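Local coordinates for flagellar hook-associated protein (Burkholderia pseudomallei, PDB 4UT1) that probably serves as a structural component of the bacterial flagellum, forming part of the junction that joins the hook to the filament, at residues A[453-458]-A[557-562]; A[473-478]-A[541-546]; A[487-492]-A[520-525]; A[324-329]-A[447-452]; A[119-124]-A[578-583]. All coordinates share one frame; numbering follows the deposited sequence.

Contact 1: residues A[453-458]-A[557-562]; sequences AGVATN and GDQFTI. With EDO (1,2-ethanediol), chain U.
Asn458 turns its carboxamide against the backbone of Gln559 and grips it at two points: OD1 accepts from Gln559 N at 2.9 Å, and ND2 donates to Gln559 O at 2.8 Å, with the acceptor close to the amide plane. A second donor, Val455 N, reaches Gln559 O from the opposite face of that carbonyl, 3.1 Å away. The same ND2 stands 3.6 Å above the Phe560 ring near its rim, and the Asn458 amide stacks on the carboxylate of Asp558, the two planes 23° apart. Val455 CG2, placed beside its own backbone N by a chi1 of 174°, rests 3.6 Å from Gln559 CB and also meets Thr561 CG2. In this tight part of the contact an antiparallel ladder between strands 450-454 and 559-564 of the D3 domain passes into a type I turn at Val455-Asn458. Ala453 and Thr561 form the hydrogen-bonded pair, with Thr561 N 2.8 Å from Ala453 O. Toward solvent the fit is looser: Thr457 OG1 and Gln559 NE2 are joined through a water that also donates to Asn458 OD1, and an ethanediol lies next to Asp558 OD1.

Contact 2: residues A[473-478]-A[541-546]; sequences YQLPSG and GVMNGV
Pro476 presses its ring against the side chain of Met543, the CD atom 3.6 Å from the methyl CE, at the end of a very short antiparallel pairing in the D3 domain. The pairing consists of one hydrogen-bonded bridge, Gln474 with Asn544: Gln474 N lies 2.8 Å from Asn544 O, and Asn544 N returns a bond to Gln474 O. Just past it the chain turns a corner at Gly545, which forms a G1 bulge with Val546 opposite Ile531. Gly545 packs against Tyr473, their CA atoms 4.1 Å apart, so the two backbones come together without a side chain between them.

On the apolar side the shapes interlock. Met543 leaves the backbone with CG opposite N (chi1 175°), runs straight to the sulfur and then bends at chi3, -59°, which brings CE against CD and CG of the proline ring. Leu475 CB points away from the other segment, but the extended side chain brings CD2 to 3.8 Å from Val546 CG2, the two side chains crossing at about a right angle. Ile562 of strand 559-564 packs on both Met543 and Val546. Pro476 CB, meanwhile, lies over the carbonyl oxygen of Gly541.

The other side is polar. Asn544 ND2 bonds to Gly472 O, while its OD1 accepts from Ser533 N and Gln536 NE2. Gln474 extends past Asn544 along the segment, and its NE2 meets a lone pair of Val542 O in the carbonyl plane at 2.8 Å, a second bond going to Pro539 O.

Contact 3: residues A[487-492]-A[520-525]; sequences ASKTLS and PYDPSK. With EDO (1,2-ethanediol), chain I.
Lys489 O accepts the backbone N-H of Tyr521 at 3.0 Å in a nearly straight bond (171°). It belongs to the edge of an antiparallel sheet of the D3 domain, where strand 490-492 meets the short outermost strand 519-520; Thr490 and Pro520 face each other there as a non-hydrogen-bonded pair, with Thr490 CG2 4.0 Å from Pro520 CA. The aliphatic part of Lys489 reaches across the other segment at about a right angle to Pro523, bent at chi3 (71°), and CE rests 3.7 Å from Pro523 CD. Its NZ lies near Asp522 OD1, a distance beyond a salt bridge. Deeper in, Leu491 CG packs 4.2 Å from Tyr521 CB.

The next shell probably helps to position these groups. Lys489 and Thr490 together face Asn485 in a G1 bulge, whose positive phi at Lys489 turns the chain just before the strand. The Tyr521 ring runs inward from the strand edge, and its OH bonds to Gly552 O, tying the edge to the loop after strand 546-551. Pro523 and Leu491 both touch Tyr484 of the neighbouring strand 480-485. Asp522 opens an Asx turn around Pro523: Ser524 N and Ser524 OG reach its OD1 from the same face of the carboxylate, the hydroxyl at 2.6 Å. Asp522 N donates to the ethanediol oxygen O2 at 2.8 Å.

Contact 4: residues A[324-329]-A[447-452]; sequences LGVDMS and ASPVLA. With EDO (1,2-ethanediol), chain K.
Val326 and Ala447 meet through both backbone and side chain. Of the polar contacts, the firmer is Val326 N to Ala447 O, 2.9 Å; the return bond from Ala447 N to Val326 O is weak at 3.4 Å. Together they make a single antiparallel bridge of the hydrogen-bonded kind.

The apolar contacts cluster on Val326, whose two methyls work in different directions. With chi1 at -60°, CG2 sits between the backbone N and the carbonyl carbon and faces Ala447 CB, 3.6 Å away, whereas CG1, opposite the carbonyl carbon, lies 3.8 Å from Pro449 CB.

Two close approaches to carbonyl oxygens stand apart from these. The proline ring is packed against the backbone of Leu324, CD 3.1 Å from Leu324 O, and Gly325 CA comes just as near to Ala447 O, a closeness that a backbone without a CB permits.

The bridge joins the loop that follows helix 287-322 to the chain entering strand 450-454, and so lies where the helical domain meets the D3 domain. Turns shape both sides of it: Asp327 OD1 accepts from Ser329 N in an Asx turn, and Ser448 OG from Val450 N in an ST turn.

Further polar partners come from outside the two segments: Asp570 OD1 takes the N-H of Ser448, and Asn565 ND2 donates to Ser448 O. An ethanediol, probably from the crystallisation liquor, donates through O1 to Pro449 O.

Contact 5: residues A[119-124]-A[578-583]; sequences NYFTGL and SQLVNS. With EDO (1,2-ethanediol), chain C.
The helical bundle is joined here to the chain returning from the D3 domain: helix 113-129 presents Phe121 to the C-terminal end of helix 572-579 and the 3-10 turn at 580-582. Phe121 makes the largest contribution. Its CG is held opposite the carbonyl carbon (chi1 -71°), which directs the ring out from the helix and across the backbone of the turn. The peptide between Leu580 and Val581 covers one ring face: Val581 N stands 3.8 Å above the plane, over the ring centre. Around the rim, CE1 touches Leu580 CB at 3.6 Å, while CD2 meets Val581 CB at 3.5 Å. On the opposite face of the ring lies Tyr120 CD2, from the same helix.

Where the helices come closest, Ser578 fits against the main chain of helix 113-129, its CB 3.2 Å from Phe121 O and 4.1 Å from Leu124 CB. The hydroxyl of Ser578 plays no part across the contact; OG bonds back to Leu575 O within its own helix. No hydrogen bond links the two segments, so the join rests on van der Waals contact. Val318 of helix 287-322 packs on Phe121 as well, and Gln317 and Gln321 of that helix touch Leu580. The ring thus lies between helix 113-129, helix 287-322 and the 3-10 turn, as part of the buried interior of the alpha-helical bundle.

Contacts 1, 2 and 3 lie wholly within the D3 domain, contact 4 joins it to the helical domain, and contact 5 lies in the helical bundle. Contacts 1 and 4 share strand 450-454, and contacts 1, 3 and 4 reach the same five-stranded antiparallel sheet. Contact 2 touches both 1 and 4 and sits closest to contact 4, centres about 13 Å apart; contacts 3 and 5 are the most distant, about 38 Å. Along the chain, contact 5 encloses all the others; contact 4 closes before contact 1 opens, and contact 1 encloses contact 2, which encloses contact 3. The D3 domain thus appears to be inserted into the chain of the helical domain.

Contact 1: residues A[453-458]-A[557-562]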
# COMPACT_ATOMS: atom_id res chain seq x y z
N ALA A 453 20.05 15.90 33.41
CA ALA A 453 21.45 16.13 33.73
C ALA A 453 21.70 15.96 35.23
O ALA A 453 20.83 16.27 36.05
CB ALA A 453 21.87 17.51 33.27
N GLY A 454 22.87 15.45 35.58
CA GLY A 454 23.29 15.47 36.97
C GLY A 454 23.74 16.87 37.31
O GLY A 454 24.42 17.52 36.52
N VAL A 455 23.37 17.34 38.50
CA VAL A 455 23.75 18.66 38.99
C VAL A 455 25.22 18.61 39.43
O VAL A 455 25.64 17.66 40.09
CB VAL A 455 22.83 19.10 40.16
CG1 VAL A 455 23.30 20.40 40.78
CG2 VAL A 455 21.39 19.23 39.66
N ALA A 456 25.99 19.63 39.08
CA ALA A 456 27.45 19.54 39.15
C ALA A 456 27.98 19.46 40.58
O ALA A 456 29.11 19.02 40.79
CB ALA A 456 28.09 20.72 38.41
N THR A 457 27.16 19.85 41.55
CA THR A 457 27.53 19.77 42.96
C THR A 457 27.32 18.39 43.56
O THR A 457 27.67 18.17 44.71
CB THR A 457 26.74 20.78 43.80
OG1 THR A 457 25.35 20.68 43.49
CG2 THR A 457 27.23 22.20 43.54
N ASN A 458 26.72 17.46 42.81
CA ASN A 458 26.57 16.08 43.29
C ASN A 458 27.90 15.48 43.72
O ASN A 458 28.92 15.75 43.11
CB ASN A 458 25.92 15.21 42.22
CG ASN A 458 24.47 15.54 42.01
OD1 ASN A 458 23.92 16.39 42.72
ND2 ASN A 458 23.83 14.88 41.04
N GLY A 557 20.87 14.15 49.08
CA GLY A 557 20.70 15.50 48.56
C GLY A 557 21.12 15.69 47.11
O GLY A 557 20.92 16.78 46.57
N ASP A 558 21.71 14.67 46.48
CA ASP A 558 22.17 14.79 45.09
C ASP A 558 20.94 15.03 44.22
O ASP A 558 19.83 14.65 44.59
CB ASP A 558 22.95 13.56 44.62
CG ASP A 558 24.44 13.63 44.97
OD1 ASP A 558 24.88 14.67 45.51
OD2 ASP A 558 25.17 12.66 44.68
N GLN A 559 21.14 15.70 43.08
CA GLN A 559 20.02 16.19 42.28
C GLN A 559 20.23 15.92 40.82
O GLN A 559 21.36 15.92 40.33
CB GLN A 559 19.83 17.70 42.48
CG GLN A 559 19.67 18.15 43.94
CD GLN A 559 19.79 19.65 44.08
OE1 GLN A 559 18.80 20.37 44.04
NE2 GLN A 559 21.03 20.13 44.23
N PHE A 560 19.13 15.71 40.12
CA PHE A 560 19.13 15.44 38.69
C PHE A 560 18.02 16.27 38.07
O PHE A 560 16.89 16.28 38.57
CB PHE A 560 18.96 13.94 38.44
CG PHE A 560 19.93 13.12 39.23
CD1 PHE A 560 19.64 12.75 40.53
CD2 PHE A 560 21.18 12.81 38.71
CE1 PHE A 560 20.56 12.04 41.30
CE2 PHE A 560 22.11 12.10 39.46
CZ PHE A 560 21.79 11.71 40.76
N THR A 561 18.35 17.02 37.02
CA THR A 561 17.39 17.94 36.43
C THR A 561 16.82 17.40 35.13
O THR A 561 17.43 16.56 34.46
CB THR A 561 18.02 19.31 36.14
OG1 THR A 561 19.12 19.16 35.23
CG2 THR A 561 18.52 19.95 37.42
N ILE A 562 15.61 17.87 34.81
CA ILE A 562 14.92 17.54 33.58
C ILE A 562 14.29 18.81 33.04
O ILE A 562 13.57 19.51 33.75
CB ILE A 562 13.81 16.47 33.79
CG1 ILE A 562 14.42 15.13 34.19
CG2 ILE A 562 13.01 16.28 32.50
CD1 ILE A 562 13.40 14.13 34.70
C1 EDO U . 23.62 17.89 47.04
O1 EDO U . 24.01 19.20 46.63
C2 EDO U . 24.82 17.07 47.46
O2 EDO U . 24.41 15.78 47.92
O HOH W 1 23.74 18.73 44.31

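Contact 2: residues A[473-478]-A[541-546]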
# COMPACT_ATOMS: atom_id res chain seq x y z
N TYR A 473 4.58 13.97 23.88
CA TYR A 473 5.31 14.47 25.03
C TYR A 473 4.98 15.94 25.27
O TYR A 473 4.61 16.67 24.35
CB TYR A 473 6.83 14.30 24.84
CG TYR A 473 7.43 15.39 23.98
CD1 TYR A 473 7.43 15.27 22.59
CD2 TYR A 473 7.95 16.55 24.54
CE1 TYR A 473 7.95 16.26 21.80
CE2 TYR A 473 8.47 17.54 23.76
CZ TYR A 473 8.46 17.40 22.38
OH TYR A 473 8.98 18.39 21.60
N GLN A 474 5.09 16.35 26.52
CA GLN A 474 4.99 17.75 26.90
C GLN A 474 6.09 18.06 27.90
O GLN A 474 6.38 17.25 28.78
CB GLN A 474 3.62 18.06 27.50
CG GLN A 474 2.51 18.07 26.48
CD GLN A 474 1.18 18.47 27.07
OE1 GLN A 474 0.24 18.74 26.34
NE2 GLN A 474 1.10 18.52 28.40
N LEU A 475 6.69 19.24 27.77
CA LEU A 475 7.63 19.71 28.77
C LEU A 475 7.12 20.98 29.43
O LEU A 475 6.88 21.98 28.76
CB LEU A 475 9.01 19.96 28.15
CG LEU A 475 9.86 18.74 27.79
CD1 LEU A 475 11.11 19.19 27.05
CD2 LEU A 475 10.24 17.96 29.05
N PRO A 476 6.98 20.96 30.76
CA PRO A 476 6.53 22.18 31.44
C PRO A 476 7.56 23.29 31.25
O PRO A 476 8.70 23.00 30.89
CB PRO A 476 6.43 21.74 32.90
CG PRO A 476 7.45 20.64 33.03
CD PRO A 476 7.45 19.93 31.70
N SER A 477 7.18 24.54 31.50
CA SER A 477 8.05 25.67 31.22
C SER A 477 9.28 25.70 32.13
O SER A 477 10.33 26.21 31.75
CB SER A 477 7.28 26.98 31.34
OG SER A 477 6.47 27.00 32.51
N GLY A 478 9.15 25.16 33.33
CA GLY A 478 10.24 25.21 34.29
C GLY A 478 11.08 23.94 34.37
O GLY A 478 10.68 22.88 33.88
N GLY A 541 0.70 22.07 30.20
CA GLY A 541 1.63 22.35 31.27
C GLY A 541 2.04 21.16 32.12
O GLY A 541 2.91 21.28 32.98
N VAL A 542 1.43 20.00 31.88
CA VAL A 542 1.82 18.79 32.59
C VAL A 542 2.86 17.98 31.81
O VAL A 542 2.65 17.68 30.63
CB VAL A 542 0.62 17.87 32.88
CG1 VAL A 542 1.07 16.67 33.71
CG2 VAL A 542 -0.49 18.64 33.57
N MET A 543 3.96 17.64 32.47
CA MET A 543 4.99 16.81 31.84
C MET A 543 4.40 15.49 31.38
O MET A 543 3.65 14.85 32.12
CB MET A 543 6.16 16.56 32.80
CG MET A 543 7.21 15.59 32.23
SD MET A 543 8.75 15.48 33.19
CE MET A 543 9.30 17.18 33.12
N ASN A 544 4.73 15.10 30.16
CA ASN A 544 4.20 13.88 29.58
C ASN A 544 5.19 13.30 28.57
O ASN A 544 5.89 14.04 27.89
CB ASN A 544 2.84 14.17 28.92
CG ASN A 544 2.13 12.92 28.47
OD1 ASN A 544 1.81 12.03 29.27
ND2 ASN A 544 1.82 12.87 27.17
N GLY A 545 5.27 11.97 28.50
CA GLY A 545 6.09 11.29 27.52
C GLY A 545 7.60 11.47 27.66
O GLY A 545 8.33 11.41 26.68
N VAL A 546 8.05 11.68 28.89
CA VAL A 546 9.47 11.85 29.19
C VAL A 546 10.03 10.60 29.86
O VAL A 546 9.46 10.09 30.82
CB VAL A 546 9.71 13.06 30.09
CG1 VAL A 546 11.20 13.16 30.48
CG2 VAL A 546 9.26 14.33 29.37

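Contact 3: residues A[487-492]-A[520-525]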
# COMPACT_ATOMS: atom_id res chain seq x y z
N ALA A 487 18.39 8.23 53.25
CA ALA A 487 17.80 7.57 54.42
C ALA A 487 16.63 6.67 54.01
O ALA A 487 16.54 5.51 54.45
CB ALA A 487 17.35 8.61 55.44
N SER A 488 15.77 7.19 53.14
CA SER A 488 14.61 6.46 52.64
C SER A 488 14.88 5.79 51.29
O SER A 488 14.09 4.95 50.85
CB SER A 488 13.41 7.41 52.53
OG SER A 488 13.64 8.36 51.50
N LYS A 489 16.00 6.14 50.65
CA LYS A 489 16.35 5.66 49.31
C LYS A 489 15.22 5.94 48.32
O LYS A 489 14.70 5.03 47.69
CB LYS A 489 16.68 4.17 49.33
CG LYS A 489 17.85 3.84 50.25
CD LYS A 489 18.03 2.34 50.39
CE LYS A 489 18.59 1.74 49.12
NZ LYS A 489 18.84 0.28 49.30
N THR A 490 14.86 7.21 48.20
CA THR A 490 13.79 7.62 47.30
C THR A 490 14.16 8.90 46.56
O THR A 490 15.00 9.68 47.01
CB THR A 490 12.46 7.85 48.07
OG1 THR A 490 12.69 8.76 49.16
CG2 THR A 490 11.95 6.54 48.61
N LEU A 491 13.56 9.08 45.40
CA LEU A 491 13.63 10.36 44.72
C LEU A 491 12.35 11.15 44.96
O LEU A 491 11.27 10.57 45.11
CB LEU A 491 13.86 10.15 43.22
CG LEU A 491 15.14 9.39 42.84
CD1 LEU A 491 14.99 8.82 41.45
CD2 LEU A 491 16.37 10.31 42.93
N SER A 492 12.47 12.47 44.98
CA SER A 492 11.30 13.34 44.96
C SER A 492 11.57 14.54 44.07
O SER A 492 12.68 14.70 43.52
CB SER A 492 10.91 13.78 46.38
OG SER A 492 11.91 14.57 46.98
N PRO A 520 10.66 5.10 44.84
CA PRO A 520 11.76 4.26 45.34
C PRO A 520 12.89 4.16 44.34
O PRO A 520 12.63 4.04 43.14
CB PRO A 520 11.11 2.89 45.54
CG PRO A 520 9.62 3.12 45.43
CD PRO A 520 9.46 4.31 44.54
N TYR A 521 14.13 4.22 44.82
CA TYR A 521 15.29 4.02 43.97
C TYR A 521 16.27 3.08 44.65
O TYR A 521 16.69 3.32 45.79
CB TYR A 521 15.99 5.34 43.63
CG TYR A 521 17.22 5.08 42.79
CD1 TYR A 521 17.10 4.77 41.44
CD2 TYR A 521 18.49 5.11 43.35
CE1 TYR A 521 18.22 4.51 40.66
CE2 TYR A 521 19.61 4.85 42.58
CZ TYR A 521 19.47 4.55 41.25
OH TYR A 521 20.59 4.29 40.50
N ASP A 522 16.59 2.00 43.95
CA ASP A 522 17.52 0.98 44.42
C ASP A 522 18.83 1.07 43.63
O ASP A 522 18.88 0.68 42.47
CB ASP A 522 16.88 -0.41 44.27
CG ASP A 522 17.70 -1.51 44.93
OD1 ASP A 522 18.90 -1.31 45.21
OD2 ASP A 522 17.13 -2.60 45.15
N PRO A 523 19.88 1.59 44.28
CA PRO A 523 21.19 1.75 43.62
C PRO A 523 21.76 0.45 43.08
O PRO A 523 22.60 0.47 42.18
CB PRO A 523 22.08 2.32 44.73
CG PRO A 523 21.11 2.98 45.69
CD PRO A 523 19.90 2.08 45.67
N SER A 524 21.31 -0.68 43.63
CA SER A 524 21.83 -1.97 43.19
C SER A 524 21.22 -2.33 41.85
O SER A 524 21.75 -3.16 41.11
CB SER A 524 21.54 -3.07 44.22
OG SER A 524 20.16 -3.41 44.26
N LYS A 525 20.10 -1.69 41.52
CA LYS A 525 19.35 -2.04 40.33
C LYS A 525 19.27 -0.89 39.32
O LYS A 525 19.11 -1.11 38.12
CB LYS A 525 17.93 -2.48 40.71
CG LYS A 525 17.87 -3.69 41.63
CD LYS A 525 16.44 -3.93 42.14
CE LYS A 525 16.35 -5.20 42.99
NZ LYS A 525 14.99 -5.37 43.59
C1 EDO I . 13.62 -0.10 42.51
O1 EDO I . 12.93 1.12 42.81
C2 EDO I . 14.52 0.15 41.31
O2 EDO I . 15.43 1.22 41.58

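Contact 4: residues A[324-329]-A[447-452]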
# COMPACT_ATOMS: atom_id res chain seq x y z
N LEU A 324 9.25 14.40 17.02
CA LEU A 324 9.78 14.17 18.37
C LEU A 324 11.10 14.92 18.62
O LEU A 324 11.66 14.82 19.70
CB LEU A 324 10.00 12.68 18.63
CG LEU A 324 8.74 11.81 18.65
CD1 LEU A 324 9.09 10.35 18.91
CD2 LEU A 324 7.77 12.34 19.68
N GLY A 325 11.60 15.64 17.63
CA GLY A 325 12.82 16.41 17.82
C GLY A 325 12.56 17.91 17.78
O GLY A 325 11.42 18.34 17.60
N VAL A 326 13.62 18.70 17.93
CA VAL A 326 13.53 20.15 17.72
C VAL A 326 14.53 20.57 16.64
O VAL A 326 15.59 19.95 16.48
CB VAL A 326 13.78 20.95 19.02
CG1 VAL A 326 12.75 20.58 20.08
CG2 VAL A 326 15.20 20.71 19.53
N ASP A 327 14.19 21.63 15.92
CA ASP A 327 15.00 22.09 14.80
C ASP A 327 16.10 23.03 15.29
O ASP A 327 16.36 23.10 16.49
CB ASP A 327 14.12 22.78 13.74
CG ASP A 327 13.45 24.06 14.25
OD1 ASP A 327 13.89 24.64 15.26
OD2 ASP A 327 12.47 24.49 13.62
N MET A 328 16.73 23.74 14.37
CA MET A 328 17.84 24.62 14.72
C MET A 328 17.38 25.76 15.63
O MET A 328 18.19 26.34 16.37
CB MET A 328 18.50 25.18 13.45
CG MET A 328 19.30 24.15 12.64
SD MET A 328 20.85 23.62 13.43
CE MET A 328 21.62 25.18 13.87
N SER A 329 16.09 26.07 15.59
CA SER A 329 15.53 27.15 16.41
C SER A 329 14.91 26.64 17.71
O SER A 329 14.30 27.41 18.45
CB SER A 329 14.47 27.92 15.61
OG SER A 329 14.98 28.32 14.36
N ALA A 447 17.82 17.42 17.15
CA ALA A 447 18.00 17.46 18.60
C ALA A 447 16.82 16.87 19.37
O ALA A 447 15.68 16.95 18.92
CB ALA A 447 18.22 18.89 19.04
N SER A 448 17.09 16.28 20.53
CA SER A 448 16.03 15.93 21.48
C SER A 448 15.45 17.19 22.11
O SER A 448 16.19 18.15 22.36
CB SER A 448 16.56 14.99 22.57
OG SER A 448 15.56 14.76 23.56
N PRO A 449 14.14 17.22 22.37
CA PRO A 449 13.53 18.38 23.04
C PRO A 449 13.90 18.45 24.53
O PRO A 449 13.81 19.51 25.15
CB PRO A 449 12.02 18.13 22.89
CG PRO A 449 11.88 16.98 21.94
CD PRO A 449 13.15 16.20 21.98
N VAL A 450 14.30 17.32 25.09
CA VAL A 450 14.54 17.23 26.53
C VAL A 450 16.02 17.06 26.88
O VAL A 450 16.80 16.49 26.12
CB VAL A 450 13.76 16.05 27.13
CG1 VAL A 450 14.40 14.74 26.72
CG2 VAL A 450 13.68 16.18 28.67
N LEU A 451 16.39 17.52 28.06
CA LEU A 451 17.71 17.27 28.59
C LEU A 451 17.63 16.97 30.09
O LEU A 451 17.10 17.76 30.86
CB LEU A 451 18.62 18.46 28.31
CG LEU A 451 20.07 18.31 28.78
CD1 LEU A 451 20.66 17.02 28.23
CD2 LEU A 451 20.86 19.51 28.31
N ALA A 452 18.10 15.78 30.47
CA ALA A 452 18.24 15.42 31.88
C ALA A 452 19.72 15.44 32.21
O ALA A 452 20.56 15.04 31.40
CB ALA A 452 17.64 14.05 32.15
C1 EDO K . 12.38 22.58 24.18
O1 EDO K . 12.12 21.18 24.33
C2 EDO K . 12.95 22.85 22.79
O2 EDO K . 13.26 24.24 22.68

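Contact 5: residues A[119-124]-A[578-583]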
# COMPACT_ATOMS: atom_id res chain seq x y z
N ASN A 119 20.09 4.87 1.87
CA ASN A 119 20.93 6.06 1.78
C ASN A 119 20.34 7.26 2.51
O ASN A 119 21.07 8.07 3.10
CB ASN A 119 21.18 6.40 0.31
CG ASN A 119 22.19 5.47 -0.34
OD1 ASN A 119 22.86 4.71 0.35
ND2 ASN A 119 22.30 5.52 -1.67
N TYR A 120 19.02 7.37 2.49
CA TYR A 120 18.36 8.46 3.19
C TYR A 120 18.60 8.35 4.69
O TYR A 120 18.98 9.32 5.34
CB TYR A 120 16.85 8.48 2.94
CG TYR A 120 16.19 9.60 3.73
CD1 TYR A 120 16.32 10.92 3.32
CD2 TYR A 120 15.49 9.33 4.91
CE1 TYR A 120 15.75 11.95 4.06
CE2 TYR A 120 14.91 10.35 5.63
CZ TYR A 120 15.05 11.65 5.21
OH TYR A 120 14.47 12.66 5.92
N PHE A 121 18.40 7.16 5.24
CA PHE A 121 18.62 6.97 6.66
C PHE A 121 20.10 7.09 7.05
O PHE A 121 20.40 7.64 8.10
CB PHE A 121 18.03 5.62 7.11
CG PHE A 121 16.52 5.60 7.12
CD1 PHE A 121 15.80 6.53 7.86
CD2 PHE A 121 15.82 4.67 6.37
CE1 PHE A 121 14.42 6.53 7.86
CE2 PHE A 121 14.43 4.65 6.37
CZ PHE A 121 13.73 5.58 7.11
N THR A 122 21.04 6.62 6.22
CA THR A 122 22.44 6.79 6.61
C THR A 122 22.84 8.26 6.52
O THR A 122 23.69 8.74 7.28
CB THR A 122 23.40 5.91 5.80
OG1 THR A 122 23.43 6.31 4.42
CG2 THR A 122 22.98 4.44 5.90
N GLY A 123 22.22 9.00 5.62
CA GLY A 123 22.42 10.44 5.55
C GLY A 123 22.09 11.13 6.86
O GLY A 123 22.77 12.08 7.26
N LEU A 124 21.05 10.66 7.53
CA LEU A 124 20.60 11.25 8.79
C LEU A 124 21.55 10.90 9.92
O LEU A 124 21.64 11.61 10.92
CB LEU A 124 19.17 10.81 9.09
CG LEU A 124 18.13 11.30 8.07
CD1 LEU A 124 16.72 10.82 8.43
CD2 LEU A 124 18.14 12.81 8.00
N SER A 578 17.66 8.01 11.87
CA SER A 578 18.51 7.12 11.08
C SER A 578 18.24 5.65 11.39
O SER A 578 18.35 4.80 10.51
CB SER A 578 20.00 7.43 11.31
OG SER A 578 20.43 6.91 12.56
N GLN A 579 17.89 5.34 12.64
CA GLN A 579 17.65 3.95 13.02
C GLN A 579 16.27 3.43 12.58
O GLN A 579 15.98 2.24 12.71
CB GLN A 579 17.83 3.80 14.53
CG GLN A 579 19.28 3.98 14.98
CD GLN A 579 19.40 4.10 16.50
OE1 GLN A 579 18.40 4.32 17.20
NE2 GLN A 579 20.61 3.94 17.02
N LEU A 580 15.42 4.30 12.05
CA LEU A 580 14.14 3.86 11.49
C LEU A 580 14.30 2.83 10.37
O LEU A 580 13.36 2.10 10.05
CB LEU A 580 13.34 5.05 10.97
CG LEU A 580 12.81 5.97 12.05
CD1 LEU A 580 12.14 7.20 11.44
CD2 LEU A 580 11.84 5.21 12.93
N VAL A 581 15.49 2.79 9.77
CA VAL A 581 15.81 1.80 8.76
C VAL A 581 15.66 0.37 9.27
O VAL A 581 15.49 -0.56 8.48
CB VAL A 581 17.23 1.99 8.22
CG1 VAL A 581 18.26 1.50 9.23
CG2 VAL A 581 17.40 1.23 6.90
N ASN A 582 15.75 0.18 10.59
CA ASN A 582 15.67 -1.15 11.17
C ASN A 582 14.31 -1.48 11.77
O ASN A 582 14.10 -2.58 12.27
CB ASN A 582 16.75 -1.32 12.24
CG ASN A 582 18.14 -1.17 11.68
OD1 ASN A 582 18.48 -1.78 10.66
ND2 ASN A 582 18.96 -0.35 12.32
N SER A 583 13.39 -0.53 11.71
CA SER A 583 12.06 -0.71 12.25
C SER A 583 11.23 -1.73 11.46
O SER A 583 11.22 -1.69 10.23
CB SER A 583 11.31 0.62 12.29
OG SER A 583 9.96 0.42 12.62
C1 EDO C . 21.65 9.73 -3.49
O1 EDO C . 21.39 11.10 -3.12
C2 EDO C . 21.22 8.81 -2.35
O2 EDO C . 20.25 7.84 -2.78